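Local coordinates for protein putative histidinol-phosphate aminotransferase (Burkholderia pseudomallei, PDB 3P1T) that probably transfers amino groups with the help of pyridoxal 5'-phosphate, consistent with the histidinol-phosphate transaminase step of histidine biosynthesis, at residues M57-E62 with A236-L241; F115-T120 with N128-V133. One frame throughout, in Å; residues are numbered along the deposited sequence. Where two conformers were deposited one is given.

Contact 1. Residues M57-E62 with A236-L241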
loop_
_atom_site.group_PDB
_atom_site.type_symbol
_atom_site.label_atom_id
_atom_site.label_comp_id
_atom_site.label_asym_id
_atom_site.label_seq_id
_atom_site.Cartn_x
_atom_site.Cartn_y
_atom_site.Cartn_z
HETATM N N MSE A 57 1.369 -0.946 15.736
HETATM C CA MSE A 57 -0.034 -1.367 15.974
HETATM C C MSE A 57 -0.436 -1.073 17.408
HETATM O O MSE A 57 -1.523 -0.543 17.635
HETATM C CB MSE A 57 -0.266 -2.858 15.663
HETATM C CG MSE A 57 -0.258 -3.173 14.169
HETATM SE SE MSE A 57 -1.600 -2.164 13.220
HETATM C CE MSE A 57 -3.199 -3.036 13.768
ATOM N N ARG A 58 0.475 -1.367 18.353
ATOM C CA ARG A 58 0.310 -1.150 19.774
ATOM C C ARG A 58 0.248 0.339 20.051
ATOM O O ARG A 58 -0.602 0.765 20.832
ATOM C CB ARG A 58 1.464 -1.820 20.519
ATOM C CG ARG A 58 1.459 -1.637 22.035
ATOM C CD ARG A 58 2.692 -2.239 22.710
ATOM N NE ARG A 58 3.966 -1.737 22.174
ATOM C CZ ARG A 58 4.554 -0.596 22.533
ATOM N NH1 ARG A 58 3.973 0.213 23.411
ATOM N NH2 ARG A 58 5.716 -0.245 21.998
ATOM N N LYS A 59 1.128 1.135 19.389
ATOM C CA LYS A 59 1.177 2.598 19.534
ATOM C C LYS A 59 -0.160 3.221 19.090
ATOM O O LYS A 59 -0.660 4.100 19.779
ATOM C CB LYS A 59 2.353 3.204 18.736
ATOM C CG LYS A 59 3.547 3.696 19.570
ATOM C CD LYS A 59 4.457 2.576 20.091
ATOM C CE LYS A 59 5.609 3.087 20.927
ATOM N NZ LYS A 59 6.565 3.923 20.144
ATOM N N LEU A 60 -0.742 2.747 17.968
ATOM C CA LEU A 60 -2.039 3.177 17.453
ATOM C C LEU A 60 -3.140 2.904 18.470
ATOM O O LEU A 60 -3.973 3.781 18.733
ATOM C CB LEU A 60 -2.364 2.465 16.129
ATOM C CG LEU A 60 -1.645 2.960 14.889
ATOM C CD1 LEU A 60 -1.751 1.936 13.759
ATOM C CD2 LEU A 60 -2.156 4.343 14.449
ATOM N N ALA A 61 -3.122 1.696 19.066
ATOM C CA ALA A 61 -4.079 1.241 20.068
ATOM C C ALA A 61 -4.065 2.158 21.280
ATOM O O ALA A 61 -5.134 2.519 21.781
ATOM C CB ALA A 61 -3.758 -0.185 20.480
ATOM N N GLU A 62 -2.851 2.570 21.712
ATOM C CA GLU A 62 -2.615 3.475 22.832
ATOM C C GLU A 62 -3.151 4.853 22.508
ATOM O O GLU A 62 -3.882 5.434 23.315
ATOM C CB GLU A 62 -1.115 3.551 23.157
ATOM C CG GLU A 62 -0.675 2.685 24.329
ATOM C CD GLU A 62 0.713 2.064 24.205
ATOM O OE1 GLU A 62 1.697 2.810 23.982
ATOM O OE2 GLU A 62 0.820 0.826 24.374
ATOM N N ALA A 236 7.353 6.779 10.177
ATOM C CA ALA A 236 6.789 8.107 9.981
ATOM C C ALA A 236 5.531 8.265 10.851
ATOM O O ALA A 236 5.479 9.168 11.707
ATOM C CB ALA A 236 6.471 8.333 8.514
ATOM N N LEU A 237 4.574 7.317 10.699
ATOM C CA LEU A 237 3.324 7.284 11.445
ATOM C C LEU A 237 3.589 7.264 12.951
ATOM O O LEU A 237 2.974 8.056 13.687
ATOM C CB LEU A 237 2.474 6.075 11.035
ATOM C CG LEU A 237 1.167 5.882 11.802
ATOM C CD1 LEU A 237 0.249 7.050 11.622
ATOM C CD2 LEU A 237 0.483 4.624 11.389
ATOM N N GLU A 238 4.531 6.407 13.394
ATOM C CA GLU A 238 4.891 6.297 14.802
ATOM C C GLU A 238 5.304 7.664 15.394
ATOM O O GLU A 238 4.854 8.002 16.488
ATOM C CB GLU A 238 6.018 5.296 14.967
ATOM C CG GLU A 238 6.378 5.046 16.410
ATOM C CD GLU A 238 7.434 3.988 16.602
ATOM O OE1 GLU A 238 8.406 3.960 15.810
ATOM O OE2 GLU A 238 7.289 3.194 17.561
ATOM N N ALA A 239 6.132 8.441 14.659
ATOM C CA ALA A 239 6.598 9.763 15.065
ATOM C C ALA A 239 5.462 10.777 15.036
ATOM O O ALA A 239 5.398 11.625 15.919
ATOM C CB ALA A 239 7.729 10.218 14.160
ATOM N N ALA A 240 4.545 10.670 14.051
ATOM C CA ALA A 240 3.407 11.585 13.922
ATOM C C ALA A 240 2.414 11.434 15.080
ATOM O O ALA A 240 1.696 12.393 15.386
ATOM C CB ALA A 240 2.688 11.354 12.603
ATOM N N LEU A 241 2.381 10.260 15.729
ATOM C CA LEU A 241 1.471 10.001 16.843
ATOM C C LEU A 241 2.007 10.608 18.138
ATOM O O LEU A 241 1.225 10.943 19.030
ATOM C CB LEU A 241 1.210 8.500 17.028
ATOM C CG LEU A 241 0.574 7.740 15.864
ATOM C CD1 LEU A 241 0.519 6.291 16.176
ATOM C CD2 LEU A 241 -0.815 8.246 15.536
#
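E238 meets K59 with CG anti to its backbone N (chi1 -176°). Its chain stays extended beyond CG and carries the carboxylate towards helix 52-64. K59 comes from the other side with a bent chain. Its last bend, at chi4, places NZ beside the acid. K59 NZ then lies 2.8 Å from E238 OE2, in a hydrogen-bonded salt bridge. The ammonium comes from above the carboxylate plane, about 36° out of it. K59 CD and CE also lie near OE2, so the aliphatic end of the lysine runs close to the same oxygen. R55 of helix 52-64 adds a second salt bridge to OE2 through its NE. One carboxylate oxygen is therefore shared by two cations, which would favour the charged form of the acid.

The two helices, 52-64 and 231-241, run nearly parallel here, with segment axes 25° apart and 10.2 Å at closest approach. They belong to the PLP-dependent aminotransferase fold, beside strand 71-74 of its large mixed sheet, where L60 reaches L71, L237 reaches L73 and both leucines touch F196. A236, at the start of 236-241, packs on L232 of the second subunit.

Next to the ion pair the contact is apolar and buried. L60 supplies a single methyl, CD2, to two leucines of the facing helix. L60 CD2 is 3.7 Å from L241 CD1. The same L60 CD2 is 4.1 Å from L237 CD2. The side chain of L60 crosses each of these leucines at about a right angle. L241 CD1 also approaches the backbone of helix 52-64, 4.2 Å from L60 N.

Contact 2. Residues F115-T120 with N128-V133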
loop_
_atom_site.group_PDB
_atom_site.type_symbol
_atom_site.label_atom_id
_atom_site.label_comp_id
_atom_site.label_asym_id
_atom_site.label_seq_id
_atom_site.Cartn_x
_atom_site.Cartn_y
_atom_site.Cartn_z
ATOM N N PHE A 115 -27.187 3.540 -4.199
ATOM C CA PHE A 115 -28.249 4.525 -4.016
ATOM C C PHE A 115 -27.637 5.748 -3.379
ATOM O O PHE A 115 -26.804 5.606 -2.486
ATOM C CB PHE A 115 -29.434 3.981 -3.196
ATOM C CG PHE A 115 -30.480 5.039 -2.867
ATOM C CD1 PHE A 115 -31.387 5.469 -3.828
ATOM C CD2 PHE A 115 -30.535 5.622 -1.600
ATOM C CE1 PHE A 115 -32.334 6.472 -3.525
ATOM C CE2 PHE A 115 -31.482 6.620 -1.297
ATOM C CZ PHE A 115 -32.378 7.036 -2.260
ATOM N N GLU A 116 -28.028 6.947 -3.821
ATOM C CA GLU A 116 -27.435 8.169 -3.269
ATOM C C GLU A 116 -28.457 9.085 -2.608
ATOM O O GLU A 116 -29.559 9.265 -3.123
ATOM C CB GLU A 116 -26.703 8.964 -4.349
ATOM C CG GLU A 116 -25.426 8.310 -4.823
ATOM C CD GLU A 116 -24.764 9.043 -5.963
ATOM O OE1 GLU A 116 -25.476 9.473 -6.898
ATOM O OE2 GLU A 116 -23.523 9.186 -5.923
ATOM N N ILE A 117 -28.049 9.668 -1.466
ATOM C CA ILE A 117 -28.813 10.639 -0.678
ATOM C C ILE A 117 -28.435 12.030 -1.157
ATOM O O ILE A 117 -27.272 12.417 -1.082
ATOM C CB ILE A 117 -28.584 10.478 0.854
ATOM C CG1 ILE A 117 -28.965 9.082 1.332
ATOM C CG2 ILE A 117 -29.335 11.563 1.644
ATOM C CD1 ILE A 117 -28.523 8.772 2.725
ATOM N N GLY A 118 -29.423 12.768 -1.625
ATOM C CA GLY A 118 -29.228 14.137 -2.081
ATOM C C GLY A 118 -29.115 15.132 -0.947
ATOM O O GLY A 118 -29.189 14.762 0.238
ATOM N N LEU A 119 -28.923 16.410 -1.306
ATOM C CA LEU A 119 -28.807 17.466 -0.306
ATOM C C LEU A 119 -29.905 18.503 -0.472
ATOM O O LEU A 119 -30.406 18.728 -1.581
ATOM C CB LEU A 119 -27.431 18.167 -0.355
ATOM C CG LEU A 119 -26.160 17.314 -0.215
ATOM C CD1 LEU A 119 -24.936 18.184 -0.250
ATOM C CD2 LEU A 119 -26.152 16.477 1.068
ATOM N N THR A 120 -30.263 19.155 0.643
ATOM C CA THR A 120 -31.212 20.263 0.671
ATOM C C THR A 120 -30.464 21.494 0.151
ATOM O O THR A 120 -29.266 21.412 -0.128
ATOM C CB THR A 120 -31.806 20.466 2.094
ATOM O OG1 THR A 120 -30.806 20.990 2.980
ATOM C CG2 THR A 120 -32.452 19.202 2.675
ATOM N N ASN A 128 -36.080 12.866 2.605
ATOM C CA ASN A 128 -36.850 11.943 1.770
ATOM C C ASN A 128 -35.997 10.788 1.328
ATOM O O ASN A 128 -36.482 9.661 1.322
ATOM C CB ASN A 128 -37.442 12.648 0.546
ATOM C CG ASN A 128 -38.331 13.812 0.896
ATOM O OD1 ASN A 128 -39.326 13.678 1.621
ATOM N ND2 ASN A 128 -37.966 14.989 0.416
ATOM N N ASP A 129 -34.736 11.057 0.962
ATOM C CA ASP A 129 -33.784 10.026 0.567
ATOM C C ASP A 129 -33.309 9.254 1.813
ATOM O O ASP A 129 -33.197 8.033 1.773
ATOM C CB ASP A 129 -32.594 10.640 -0.197
ATOM C CG ASP A 129 -32.918 11.241 -1.554
ATOM O OD1 ASP A 129 -33.857 10.736 -2.224
ATOM O OD2 ASP A 129 -32.174 12.149 -1.994
ATOM N N LEU A 130 -33.085 9.966 2.931
ATOM C CA LEU A 130 -32.633 9.403 4.202
ATOM C C LEU A 130 -33.667 8.415 4.756
ATOM O O LEU A 130 -33.300 7.433 5.389
ATOM C CB LEU A 130 -32.380 10.555 5.169
ATOM C CG LEU A 130 -31.537 10.295 6.406
ATOM C CD1 LEU A 130 -30.225 9.627 6.064
ATOM C CD2 LEU A 130 -31.269 11.602 7.157
ATOM N N ALA A 131 -34.942 8.631 4.433
ATOM C CA ALA A 131 -36.052 7.761 4.818
ATOM C C ALA A 131 -36.069 6.455 4.004
ATOM O O ALA A 131 -36.755 5.514 4.414
ATOM C CB ALA A 131 -37.367 8.496 4.620
ATOM N N GLN A 132 -35.338 6.402 2.857
ATOM C CA GLN A 132 -35.298 5.229 1.980
ATOM C C GLN A 132 -34.204 4.253 2.441
ATOM O O GLN A 132 -34.101 3.152 1.888
ATOM C CB GLN A 132 -35.095 5.631 0.501
ATOM C CG GLN A 132 -36.319 6.328 -0.124
ATOM C CD GLN A 132 -36.129 6.754 -1.565
ATOM O OE1 GLN A 132 -35.933 5.931 -2.475
ATOM N NE2 GLN A 132 -36.292 8.045 -1.819
ATOM N N VAL A 133 -33.406 4.631 3.462
ATOM C CA VAL A 133 -32.348 3.766 4.015
ATOM C C VAL A 133 -33.015 2.544 4.663
ATOM O O VAL A 133 -33.970 2.731 5.424
ATOM C CB VAL A 133 -31.455 4.547 5.017
ATOM C CG1 VAL A 133 -30.567 3.612 5.836
ATOM C CG2 VAL A 133 -30.622 5.608 4.304
#
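D129 OD2 accepts a hydrogen bond from the backbone N of G118, at 2.8 Å. The bond is fairly straight, with an N-H...O angle of 162°. The N-H reaches the oxygen on its anti side, 24° out of the carboxylate plane. D129 CB packs beside this bond, 3.8 Å from I117 CA and also close to I117 CG2. The side chains of D129 and I117 slide past each other in opposite directions.

F115 meets D129 and Q132 from the strand. D129 O lies at the edge of the F115 ring, near its plane, 3.8 Å from F115 CE2. Q132 was modelled in two conformers, so its amide contact with F115 is doubtful; in one, Q132 OE1 is 3.7 Å from F115 CZ. On the buried side, I117 CD1 touches L130 CD1 at 3.8 Å and V133 CG2 at 4.1 Å.

Several neighbours position these groups. D129 O accepts a hydrogen bond from Q132 N, and L130 to V133 form a type I beta turn. F115 and I117 are held in strand 113-117 by backbone bonds to F93, T95 and W97. L130 packs on Q159 and L160 of helix 154-163. The contact thus joins the end of that strand to helix 127-130 and the type I turn L130-V133.

G118 directly follows the strand. Its N-H, given to a carboxylate oxygen, would favour the charged form of D129, and the bond ties the chain just past the strand to the helix.

How the contacts relate
Contacts 1 and 2 lie on opposite sides of the chain's centre. Their own centres are 37 Å apart, and their nearest atoms about 29 Å. Contact 2 is nested along the chain inside the loop closed by contact 1: 57-62, 115-120, 128-133, then 236-241. Contact 1 joins helices distant in sequence, whereas contact 2 joins elements separated by a few residues. The seven-stranded mixed sheet links the two places. Contact 1 packs against strand 71-74, and contact 2 includes strand 113-117; these are the outermost strands of the sheet within this chain. Both therefore carry helical elements within the aminotransferase class I and II region, one set local and one long-range.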